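PDB 2QU8: putative nucleolar GTP-binding protein 1, which binds GDP and is probably a GTPase of the NOG1 family, with a likely role in the nucleolus. Local coordinates for residues I126-K137 / N164-V175. Residues are numbered along the deposited sequence; the frame is centred on the assembly and turned at random.
Sequences IKEQINLFYSIK and NKLLIKQILDNV
From I126 opposite N164 to K137 near V175, helix 126-137 and the 164-174 part of helix 162-174 run side by side in the same direction, their axes 12° apart and 10.3 Å at closest approach. I130 sits mid-contact: its CD1 reaches L167 CB at 3.8 Å and also packs on I168 CG1, the two isoleucine side chains crossing at about a right angle. CG1 of I130 turns instead to CD1 of I171. One turn on, F133 has CG anti to the backbone N (chi1 172°), which carries CE2 to I171 CG2, while V175 CG2 meets the ring at its edge, 3.7 Å from CE2. K137 CB, one turn further along the same helix, lies over one face of that ring, offset toward the rim. Y134 leans across from the flank, and its OH comes within 3.3 Å of I171 CG1 and takes a weak hydrogen bond from N174 ND2. At the N-terminal end a water bridges the helices, donating to N164 OD1 at 2.7 Å and accepting from K127 N. K127 CB and CG lie against L167 CD1, the two side chains crossing at a slant. On the sheet side, I130 touches strand 110-117, F133 strands 145-150 and 179-183, and I168 and I171 strand 179-183. Two parallel neighbouring helices, each following a parallel strand and lying on one face of the sheet, are characteristic of the Rossmann-like, P-loop GTPase fold.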
ATOM      1  N   ILE A 126      -7.596  15.405   3.895  1.00 27.83           N
ATOM      2  CA  ILE A 126      -7.105  14.262   4.642  1.00 28.65           C
ATOM      3  C   ILE A 126      -8.261  13.340   5.065  1.00 28.56           C
ATOM      4  O   ILE A 126      -8.151  12.129   4.935  1.00 28.80           O
ATOM      5  CB  ILE A 126      -6.241  14.708   5.844  1.00 28.83           C
ATOM      6  CG1 ILE A 126      -4.897  15.244   5.327  1.00 28.91           C
ATOM      7  CG2 ILE A 126      -6.054  13.546   6.830  1.00 29.38           C
ATOM      8  CD1 ILE A 126      -4.154  16.182   6.274  1.00 28.57           C
ATOM      9  N   LYS A 127      -9.375  13.920   5.516  1.00 28.89           N
ATOM     10  CA  LYS A 127     -10.543  13.136   5.962  1.00 29.25           C
ATOM     11  C   LYS A 127     -11.176  12.333   4.834  1.00 28.97           C
ATOM     12  O   LYS A 127     -11.590  11.183   5.039  1.00 29.23           O
ATOM     13  CB  LYS A 127     -11.601  14.042   6.617  1.00 29.12           C
ATOM     14  CG  LYS A 127     -12.874  13.311   7.063  1.00 29.63           C
ATOM     15  CD  LYS A 127     -13.870  14.260   7.727  1.00 31.23           C
ATOM     16  CE  LYS A 127     -15.093  13.508   8.261  1.00 35.42           C
ATOM     17  NZ  LYS A 127     -14.715  12.433   9.248  1.00 38.26           N
ATOM     18  N   GLU A 128     -11.263  12.938   3.649  1.00 28.40           N
ATOM     19  CA  GLU A 128     -11.788  12.242   2.472  1.00 28.42           C
ATOM     20  C   GLU A 128     -10.846  11.102   2.058  1.00 28.02           C
ATOM     21  O   GLU A 128     -11.297  10.050   1.606  1.00 28.23           O
ATOM     22  CB  GLU A 128     -12.002  13.219   1.308  1.00 28.26           C
ATOM     23  CG  GLU A 128     -13.151  14.198   1.521  1.00 28.85           C
ATOM     24  CD  GLU A 128     -13.247  15.259   0.435  1.00 29.30           C
ATOM     25  OE1 GLU A 128     -12.215  15.865   0.097  1.00 28.72           O
ATOM     26  OE2 GLU A 128     -14.366  15.494  -0.077  1.00 31.36           O
ATOM     27  N   GLN A 129      -9.542  11.314   2.228  1.00 27.81           N
ATOM     28  CA  GLN A 129      -8.551  10.275   1.927  1.00 27.54           C
ATOM     29  C   GLN A 129      -8.586   9.142   2.957  1.00 27.76           C
ATOM     30  O   GLN A 129      -8.396   7.981   2.613  1.00 27.55           O
ATOM     31  CB  GLN A 129      -7.148  10.867   1.815  1.00 27.27           C
ATOM     32  CG  GLN A 129      -6.976  11.825   0.641  1.00 27.20           C
ATOM     33  CD  GLN A 129      -5.607  12.466   0.610  1.00 26.95           C
ATOM     34  OE1 GLN A 129      -4.610  11.809   0.303  1.00 27.37           O
ATOM     35  NE2 GLN A 129      -5.550  13.760   0.916  1.00 26.65           N
ATOM     36  N   ILE A 130      -8.827   9.480   4.220  1.00 28.28           N
ATOM     37  CA  ILE A 130      -8.997   8.455   5.252  1.00 28.84           C
ATOM     38  C   ILE A 130     -10.295   7.665   5.020  1.00 29.66           C
ATOM     39  O   ILE A 130     -10.307   6.436   5.107  1.00 29.58           O
ATOM     40  CB  ILE A 130      -8.914   9.049   6.673  1.00 28.69           C
ATOM     41  CG1 ILE A 130      -7.464   9.456   6.986  1.00 28.58           C
ATOM     42  CG2 ILE A 130      -9.397   8.040   7.696  1.00 28.58           C
ATOM     43  CD1 ILE A 130      -7.261  10.151   8.349  1.00 28.33           C
ATOM     44  N   ASN A 131     -11.379   8.371   4.710  1.00 30.68           N
ATOM     45  CA  ASN A 131     -12.613   7.721   4.278  1.00 31.91           C
ATOM     46  C   ASN A 131     -12.388   6.722   3.147  1.00 32.12           C
ATOM     47  O   ASN A 131     -12.942   5.624   3.168  1.00 32.25           O
ATOM     48  CB  ASN A 131     -13.661   8.754   3.868  1.00 32.38           C
ATOM     49  CG  ASN A 131     -14.294   9.461   5.060  1.00 34.64           C
ATOM     50  OD1 ASN A 131     -13.841   9.331   6.206  1.00 37.42           O
ATOM     51  ND2 ASN A 131     -15.345  10.232   4.789  1.00 36.01           N
ATOM     52  N   LEU A 132     -11.578   7.098   2.158  1.00 32.37           N
ATOM     53  CA  LEU A 132     -11.210   6.175   1.084  1.00 32.64           C
ATOM     54  C   LEU A 132     -10.507   4.934   1.641  1.00 32.97           C
ATOM     55  O   LEU A 132     -10.822   3.812   1.239  1.00 32.55           O
ATOM     56  CB  LEU A 132     -10.329   6.867   0.028  1.00 32.43           C
ATOM     57  CG  LEU A 132      -9.669   6.004  -1.059  1.00 32.56           C
ATOM     58  CD1 LEU A 132     -10.690   5.234  -1.879  1.00 32.71           C
ATOM     59  CD2 LEU A 132      -8.788   6.853  -1.976  1.00 32.46           C
ATOM     60  N   PHE A 133      -9.564   5.150   2.559  1.00 33.80           N
ATOM     61  CA  PHE A 133      -8.812   4.056   3.173  1.00 34.84           C
ATOM     62  C   PHE A 133      -9.714   3.019   3.846  1.00 35.97           C
ATOM     63  O   PHE A 133      -9.546   1.821   3.633  1.00 36.18           O
ATOM     64  CB  PHE A 133      -7.775   4.573   4.176  1.00 34.26           C
ATOM     65  CG  PHE A 133      -7.123   3.478   4.972  1.00 34.16           C
ATOM     66  CD1 PHE A 133      -6.219   2.608   4.368  1.00 33.59           C
ATOM     67  CD2 PHE A 133      -7.437   3.292   6.314  1.00 34.07           C
ATOM     68  CE1 PHE A 133      -5.626   1.581   5.091  1.00 34.59           C
ATOM     69  CE2 PHE A 133      -6.840   2.268   7.051  1.00 34.35           C
ATOM     70  CZ  PHE A 133      -5.933   1.412   6.436  1.00 34.42           C
ATOM     71  N   TYR A 134     -10.663   3.481   4.651  1.00 37.42           N
ATOM     72  CA  TYR A 134     -11.590   2.569   5.323  1.00 39.35           C
ATOM     73  C   TYR A 134     -12.439   1.822   4.313  1.00 40.36           C
ATOM     74  O   TYR A 134     -12.706   0.632   4.472  1.00 41.12           O
ATOM     75  CB  TYR A 134     -12.503   3.315   6.293  1.00 39.39           C
ATOM     76  CG  TYR A 134     -11.809   3.940   7.486  1.00 39.74           C
ATOM     77  CD1 TYR A 134     -10.920   3.214   8.279  1.00 40.94           C
ATOM     78  CD2 TYR A 134     -12.072   5.251   7.839  1.00 39.80           C
ATOM     79  CE1 TYR A 134     -10.294   3.809   9.393  1.00 41.37           C
ATOM     80  CE2 TYR A 134     -11.468   5.842   8.934  1.00 40.43           C
ATOM     81  CZ  TYR A 134     -10.579   5.126   9.705  1.00 40.53           C
ATOM     82  OH  TYR A 134      -9.994   5.754  10.789  1.00 41.10           O
ATOM     83  N   SER A 135     -12.839   2.531   3.265  1.00 41.56           N
ATOM     84  CA  SER A 135     -13.749   2.008   2.254  1.00 42.65           C
ATOM     85  C   SER A 135     -13.149   0.842   1.467  1.00 43.32           C
ATOM     86  O   SER A 135     -13.884  -0.010   0.955  1.00 43.77           O
ATOM     87  CB  SER A 135     -14.185   3.144   1.321  1.00 42.48           C
ATOM     88  OG  SER A 135     -14.608   2.660   0.066  1.00 43.55           O
ATOM     89  N   ILE A 136     -11.821   0.798   1.391  1.00 43.98           N
ATOM     90  CA  ILE A 136     -11.132  -0.178   0.547  1.00 44.60           C
ATOM     91  C   ILE A 136     -10.115  -1.080   1.261  1.00 44.94           C
ATOM     92  O   ILE A 136      -9.530  -1.966   0.631  1.00 45.47           O
ATOM     93  CB  ILE A 136     -10.437   0.501  -0.679  1.00 44.56           C
ATOM     94  CG1 ILE A 136      -9.178   1.268  -0.258  1.00 44.70           C
ATOM     95  CG2 ILE A 136     -11.426   1.374  -1.475  1.00 44.44           C
ATOM     96  CD1 ILE A 136      -8.240   1.531  -1.398  1.00 44.48           C
ATOM     97  N   LYS A 137      -9.890  -0.862   2.553  1.00 45.28           N
ATOM     98  CA  LYS A 137      -8.888  -1.653   3.269  1.00 45.69           C
ATOM     99  C   LYS A 137      -9.455  -3.025   3.647  1.00 45.80           C
ATOM    100  O   LYS A 137      -8.714  -3.936   4.026  1.00 45.65           O
ATOM    101  CB  LYS A 137      -8.321  -0.889   4.478  1.00 45.71           C
ATOM    102  CG  LYS A 137      -8.725  -1.379   5.864  1.00 46.73           C
ATOM    103  CD  LYS A 137      -9.971  -0.709   6.395  1.00 47.67           C
ATOM    104  CE  LYS A 137     -10.310  -1.254   7.780  1.00 48.26           C
ATOM    105  NZ  LYS A 137     -11.395  -0.481   8.448  1.00 49.09           N
ATOM    106  N   ASN A 164      -7.721  16.013  12.324  1.00 46.67           N
ATOM    107  CA  ASN A 164      -6.933  15.194  11.386  1.00 45.74           C
ATOM    108  C   ASN A 164      -5.954  14.232  12.082  1.00 45.46           C
ATOM    109  O   ASN A 164      -5.880  13.061  11.719  1.00 45.26           O
ATOM    110  CB  ASN A 164      -6.212  16.072  10.353  1.00 45.45           C
ATOM    111  CG  ASN A 164      -7.160  16.640   9.293  1.00 45.05           C
ATOM    112  OD1 ASN A 164      -8.153  16.008   8.922  1.00 43.24           O
ATOM    113  ND2 ASN A 164      -6.849  17.839   8.799  1.00 44.11           N
ATOM    114  N   LYS A 165      -5.225  14.723  13.087  1.00 45.30           N
ATOM    115  CA  LYS A 165      -4.331  13.880  13.894  1.00 45.22           C
ATOM    116  C   LYS A 165      -5.075  12.769  14.631  1.00 45.05           C
ATOM    117  O   LYS A 165      -4.586  11.641  14.716  1.00 44.94           O
ATOM    118  CB  LYS A 165      -3.535  14.718  14.897  1.00 45.33           C
ATOM    119  CG  LYS A 165      -2.268  15.311  14.330  1.00 46.00           C
ATOM    120  CD  LYS A 165      -1.530  16.136  15.359  1.00 46.99           C
ATOM    121  CE  LYS A 165      -0.187  16.598  14.816  1.00 48.22           C
ATOM    122  NZ  LYS A 165       0.351  17.770  15.577  1.00 49.53           N
ATOM    123  N   LEU A 166      -6.256  13.091  15.155  1.00 44.84           N
ATOM    124  CA  LEU A 166      -7.068  12.105  15.869  1.00 44.79           C
ATOM    125  C   LEU A 166      -7.794  11.149  14.930  1.00 44.45           C
ATOM    126  O   LEU A 166      -8.097  10.021  15.316  1.00 44.54           O
ATOM    127  CB  LEU A 166      -8.042  12.787  16.836  1.00 44.91           C
ATOM    128  CG  LEU A 166      -7.409  13.203  18.171  1.00 45.44           C
ATOM    129  CD1 LEU A 166      -7.830  14.602  18.592  1.00 46.52           C
ATOM    130  CD2 LEU A 166      -7.711  12.183  19.272  1.00 46.19           C
ATOM    131  N   LEU A 167      -8.076  11.600  13.706  1.00 44.35           N
ATOM    132  CA  LEU A 167      -8.594  10.718  12.647  1.00 44.22           C
ATOM    133  C   LEU A 167      -7.550   9.678  12.243  1.00 43.99           C
ATOM    134  O   LEU A 167      -7.871   8.502  12.070  1.00 43.89           O
ATOM    135  CB  LEU A 167      -9.023  11.519  11.414  1.00 44.17           C
ATOM    136  CG  LEU A 167     -10.407  12.168  11.415  1.00 44.74           C
ATOM    137  CD1 LEU A 167     -10.513  13.168  10.264  1.00 44.63           C
ATOM    138  CD2 LEU A 167     -11.511  11.118  11.341  1.00 44.25           C
ATOM    139  N   ILE A 168      -6.305  10.134  12.088  1.00 43.96           N
ATOM    140  CA  ILE A 168      -5.152   9.262  11.834  1.00 44.06           C
ATOM    141  C   ILE A 168      -4.936   8.277  12.990  1.00 44.46           C
ATOM    142  O   ILE A 168      -4.751   7.080  12.762  1.00 44.27           O
ATOM    143  CB  ILE A 168      -3.858  10.089  11.554  1.00 43.97           C
ATOM    144  CG1 ILE A 168      -3.988  10.847  10.225  1.00 43.49           C
ATOM    145  CG2 ILE A 168      -2.618   9.190  11.541  1.00 43.54           C
ATOM    146  CD1 ILE A 168      -3.009  12.004  10.054  1.00 43.66           C
ATOM    147  N   LYS A 169      -4.975   8.787  14.223  1.00 45.18           N
ATOM    148  CA  LYS A 169      -4.869   7.947  15.421  1.00 45.77           C
ATOM    149  C   LYS A 169      -5.990   6.908  15.494  1.00 46.03           C
ATOM    150  O   LYS A 169      -5.746   5.757  15.867  1.00 45.91           O
ATOM    151  CB  LYS A 169      -4.851   8.800  16.693  1.00 45.88           C
ATOM    152  CG  LYS A 169      -4.750   7.984  17.979  1.00 46.58           C
ATOM    153  CD  LYS A 169      -4.344   8.844  19.169  1.00 47.05           C
ATOM    154  CE  LYS A 169      -4.890   8.287  20.479  1.00 47.72           C
ATOM    155  NZ  LYS A 169      -4.708   6.809  20.628  1.00 48.32           N
ATOM    156  N   GLN A 170      -7.206   7.312  15.124  1.00 46.49           N
ATOM    157  CA  GLN A 170      -8.350   6.392  15.086  1.00 47.11           C
ATOM    158  C   GLN A 170      -8.143   5.187  14.163  1.00 47.07           C
ATOM    159  O   GLN A 170      -8.741   4.129  14.378  1.00 47.26           O
ATOM    160  CB  GLN A 170      -9.633   7.125  14.699  1.00 47.25           C
ATOM    161  CG  GLN A 170     -10.384   7.727  15.871  1.00 48.65           C
ATOM    162  CD  GLN A 170     -11.868   7.879  15.590  1.00 51.03           C
ATOM    163  OE1 GLN A 170     -12.286   8.020  14.435  1.00 52.28           O
ATOM    164  NE2 GLN A 170     -12.677   7.847  16.649  1.00 51.51           N
ATOM    165  N   ILE A 171      -7.302   5.349  13.143  1.00 47.17           N
ATOM    166  CA  ILE A 171      -6.983   4.258  12.220  1.00 47.38           C
ATOM    167  C   ILE A 171      -6.395   3.061  12.974  1.00 47.71           C
ATOM    168  O   ILE A 171      -6.732   1.912  12.688  1.00 47.69           O
ATOM    169  CB  ILE A 171      -6.046   4.729  11.068  1.00 47.27           C
ATOM    170  CG1 ILE A 171      -6.801   5.681  10.129  1.00 47.18           C
ATOM    171  CG2 ILE A 171      -5.469   3.540  10.297  1.00 46.89           C
ATOM    172  CD1 ILE A 171      -5.946   6.310   9.031  1.00 47.32           C
ATOM    173  N   LEU A 172      -5.543   3.339  13.956  1.00 48.32           N
ATOM    174  CA  LEU A 172      -4.931   2.289  14.776  1.00 49.03           C
ATOM    175  C   LEU A 172      -5.963   1.477  15.573  1.00 49.60           C
ATOM    176  O   LEU A 172      -5.747   0.296  15.853  1.00 49.68           O
ATOM    177  CB  LEU A 172      -3.863   2.884  15.702  1.00 48.98           C
ATOM    178  CG  LEU A 172      -2.752   3.729  15.057  1.00 49.11           C
ATOM    179  CD1 LEU A 172      -1.916   4.421  16.122  1.00 49.38           C
ATOM    180  CD2 LEU A 172      -1.860   2.903  14.127  1.00 49.44           C
ATOM    181  N   ASP A 173      -7.086   2.112  15.912  1.00 50.34           N
ATOM    182  CA  ASP A 173      -8.164   1.466  16.663  1.00 51.03           C
ATOM    183  C   ASP A 173      -9.157   0.734  15.754  1.00 51.46           C
ATOM    184  O   ASP A 173      -9.660  -0.338  16.102  1.00 51.90           O
ATOM    185  CB  ASP A 173      -8.897   2.495  17.532  1.00 51.20           C
ATOM    186  CG  ASP A 173      -8.026   3.041  18.659  1.00 51.28           C
ATOM    187  OD1 ASP A 173      -7.734   4.254  18.656  1.00 51.13           O
ATOM    188  OD2 ASP A 173      -7.635   2.256  19.552  1.00 52.05           O
ATOM    189  N   ASN A 174      -9.430   1.314  14.592  1.00 51.85           N
ATOM    190  CA  ASN A 174     -10.390   0.752  13.639  1.00 52.11           C
ATOM    191  C   ASN A 174      -9.855  -0.443  12.852  1.00 52.04           C
ATOM    192  O   ASN A 174     -10.629  -1.232  12.303  1.00 52.32           O
ATOM    193  CB  ASN A 174     -10.862   1.838  12.665  1.00 52.17           C
ATOM    194  CG  ASN A 174     -11.906   2.755  13.272  1.00 52.77           C
ATOM    195  OD1 ASN A 174     -12.870   2.295  13.887  1.00 54.28           O
ATOM    196  ND2 ASN A 174     -11.728   4.059  13.091  1.00 53.15           N
ATOM    197  N   VAL A 175      -8.533  -0.578  12.812  1.00 51.76           N
ATOM    198  CA  VAL A 175      -7.876  -1.527  11.916  1.00 51.44           C
ATOM    199  C   VAL A 175      -7.312  -2.739  12.659  1.00 51.05           C
ATOM    200  O   VAL A 175      -6.573  -2.596  13.635  1.00 50.90           O
ATOM    201  CB  VAL A 175      -6.781  -0.809  11.067  1.00 51.45           C
ATOM    202  CG1 VAL A 175      -5.832  -1.788  10.426  1.00 51.78           C
ATOM    203  CG2 VAL A 175      -7.430   0.067  10.000  1.00 51.82           C
TER
HETATM  204  O   HOH W   1      -9.383  16.816   6.610  1.00 32.58           O